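Local coordinates for protein RNA-dependent RNA Polymerase (Bombyx mori cytoplasmic polyhedrosis virus, PDB 6TZ0) that catalyses RNA-templated RNA synthesis, probably making plus strands during transcription and minus strands during replication of the double-stranded viral genome, at residues Thr649-Leu652 with Gln653-Arg657. Residues are numbered along the deposited sequence; the frame is centred on the assembly and turned at random.
Sequences TVLL and QGLVR
Leu651 and Leu655 sit one helical turn apart and lie side by side, their side chains pointing the same way. CD2 of Leu651 meets CD1 of Leu655 at 4.0 Å. Leu655 turns CG anti to its carbonyl carbon (chi1 -69°). CG of Leu655 thereby settles 3.4 Å from O of Leu651, the same oxygen that accepts the hydrogen bond from N of Leu655 at 3.0 Å. Beyond the pair, Leu655 packs on Ala393 of helix 389-397, and Val650 on Leu397 of the same helix.

Gln653 lies back along the preceding turn. Its CG stands between its own backbone N and carbonyl carbon (chi1 78°). This brings CG of Gln653 against two backbone oxygens at once, 3.4 Å from O of Thr649 and 3.4 Å from O of Val650. From there the extended chain runs past the backbone of both residues.

All these residues belong to helix 644-665, which packs on the sheet of the polymerase palm. Its position is consistent with the motif B helix. Consecutive i+4 to i hydrogen bonds hold the turn: Gln653 N to Thr649 O, Gly654 N to Val650 O, Leu655 N to Leu651 O and Val656 N to Leu652 O. The bond from Gly654 N to Val650 O is the most bent, at 147° at the hydrogen. Thr649 also returns OG1 to the backbone O of Ser645.

Val656 rests CG2 3.4 Å from O of Leu652. These two side chains face the motif C hairpin, strands 672-677 and 682-687, with Leu652 on Ile677 and Ile682 and Val656 on Leu672, Ile675 and Glu684. Leu652 thus lies close to Val548 and to Asp680 of the Gly-Asp-Asp turn, both magnesium ligands in another structure of this protein, though the metal is not bound in this model.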
ATOM      1  N   THR A 649      -4.877  12.747  -2.801  1.00 26.89           N
ATOM      2  CA  THR A 649      -4.778  13.464  -4.068  1.00 26.89           C
ATOM      3  C   THR A 649      -6.012  14.328  -4.322  1.00 26.89           C
ATOM      4  O   THR A 649      -5.890  15.519  -4.645  1.00 26.89           O
ATOM      5  CB  THR A 649      -4.586  12.470  -5.205  1.00 26.89           C
ATOM      6  OG1 THR A 649      -3.422  11.682  -4.955  1.00 26.89           O
ATOM      7  CG2 THR A 649      -4.409  13.206  -6.506  1.00 26.89           C
ATOM      8  N   VAL A 650      -7.206  13.742  -4.156  1.00 24.14           N
ATOM      9  CA  VAL A 650      -8.457  14.463  -4.365  1.00 24.14           C
ATOM     10  C   VAL A 650      -8.601  15.605  -3.372  1.00 24.14           C
ATOM     11  O   VAL A 650      -8.944  16.730  -3.754  1.00 24.14           O
ATOM     12  CB  VAL A 650      -9.645  13.485  -4.297  1.00 24.14           C
ATOM     13  CG1 VAL A 650     -10.951  14.220  -4.162  1.00 24.14           C
ATOM     14  CG2 VAL A 650      -9.702  12.649  -5.555  1.00 24.14           C
ATOM     15  N   LEU A 651      -8.281  15.354  -2.099  1.00 23.06           N
ATOM     16  CA  LEU A 651      -8.443  16.374  -1.069  1.00 23.06           C
ATOM     17  C   LEU A 651      -7.490  17.545  -1.273  1.00 23.06           C
ATOM     18  O   LEU A 651      -7.889  18.707  -1.121  1.00 23.06           O
ATOM     19  CB  LEU A 651      -8.250  15.736   0.309  1.00 23.06           C
ATOM     20  CG  LEU A 651      -8.499  16.534   1.589  1.00 23.06           C
ATOM     21  CD1 LEU A 651      -9.090  15.614   2.607  1.00 23.06           C
ATOM     22  CD2 LEU A 651      -7.219  17.086   2.157  1.00 23.06           C
ATOM     23  N   LEU A 652      -6.236  17.271  -1.639  1.00 24.71           N
ATOM     24  CA  LEU A 652      -5.286  18.363  -1.805  1.00 24.71           C
ATOM     25  C   LEU A 652      -5.567  19.167  -3.066  1.00 24.71           C
ATOM     26  O   LEU A 652      -5.464  20.405  -3.046  1.00 24.71           O
ATOM     27  CB  LEU A 652      -3.864  17.816  -1.807  1.00 24.71           C
ATOM     28  CG  LEU A 652      -3.373  17.333  -0.446  1.00 24.71           C
ATOM     29  CD1 LEU A 652      -2.066  16.588  -0.599  1.00 24.71           C
ATOM     30  CD2 LEU A 652      -3.230  18.506   0.496  1.00 24.71           C
ATOM     31  N   GLN A 653      -5.955  18.498  -4.163  1.00 23.53           N
ATOM     32  CA  GLN A 653      -6.281  19.256  -5.365  1.00 23.53           C
ATOM     33  C   GLN A 653      -7.565  20.048  -5.178  1.00 23.53           C
ATOM     34  O   GLN A 653      -7.681  21.160  -5.706  1.00 23.53           O
ATOM     35  CB  GLN A 653      -6.358  18.335  -6.585  1.00 23.53           C
ATOM     36  CG  GLN A 653      -7.604  17.504  -6.746  1.00 23.53           C
ATOM     37  CD  GLN A 653      -7.479  16.516  -7.869  1.00 23.53           C
ATOM     38  OE1 GLN A 653      -6.416  16.348  -8.447  1.00 23.53           O
ATOM     39  NE2 GLN A 653      -8.584  15.883  -8.217  1.00 23.53           N
ATOM     40  N   GLY A 654      -8.485  19.543  -4.351  1.00 22.11           N
ATOM     41  CA  GLY A 654      -9.694  20.284  -4.065  1.00 22.11           C
ATOM     42  C   GLY A 654      -9.429  21.523  -3.241  1.00 22.11           C
ATOM     43  O   GLY A 654      -9.949  22.592  -3.554  1.00 22.11           O
ATOM     44  N   LEU A 655      -8.588  21.405  -2.204  1.00 22.81           N
ATOM     45  CA  LEU A 655      -8.249  22.570  -1.386  1.00 22.81           C
ATOM     46  C   LEU A 655      -7.516  23.636  -2.192  1.00 22.81           C
ATOM     47  O   LEU A 655      -7.838  24.824  -2.083  1.00 22.81           O
ATOM     48  CB  LEU A 655      -7.405  22.167  -0.180  1.00 22.81           C
ATOM     49  CG  LEU A 655      -8.005  21.358   0.964  1.00 22.81           C
ATOM     50  CD1 LEU A 655      -6.917  21.042   1.964  1.00 22.81           C
ATOM     51  CD2 LEU A 655      -9.132  22.097   1.633  1.00 22.81           C
ATOM     52  N   VAL A 656      -6.571  23.235  -3.047  1.00 23.57           N
ATOM     53  CA  VAL A 656      -5.792  24.221  -3.794  1.00 23.57           C
ATOM     54  C   VAL A 656      -6.644  24.905  -4.863  1.00 23.57           C
ATOM     55  O   VAL A 656      -6.684  26.144  -4.949  1.00 23.57           O
ATOM     56  CB  VAL A 656      -4.534  23.566  -4.393  1.00 23.57           C
ATOM     57  CG1 VAL A 656      -3.837  24.515  -5.340  1.00 23.57           C
ATOM     58  CG2 VAL A 656      -3.586  23.187  -3.287  1.00 23.57           C
ATOM     59  N   ARG A 657      -7.344  24.123  -5.689  1.00 23.29           N
ATOM     60  CA  ARG A 657      -8.127  24.731  -6.758  1.00 23.29           C
ATOM     61  C   ARG A 657      -9.350  25.475  -6.225  1.00 23.29           C
ATOM     62  O   ARG A 657      -9.757  26.497  -6.800  1.00 23.29           O
ATOM     63  CB  ARG A 657      -8.525  23.663  -7.760  1.00 23.29           C
ATOM     64  CG  ARG A 657      -7.372  23.069  -8.534  1.00 23.29           C
ATOM     65  CD  ARG A 657      -6.824  24.083  -9.510  1.00 23.29           C
ATOM     66  NE  ARG A 657      -5.822  23.503 -10.394  1.00 23.29           N
ATOM     67  CZ  ARG A 657      -5.155  24.191 -11.312  1.00 23.29           C
ATOM     68  NH1 ARG A 657      -5.380  25.483 -11.456  1.00 23.29           N
ATOM     69  NH2 ARG A 657      -4.260  23.589 -12.075  1.00 23.29           N
TER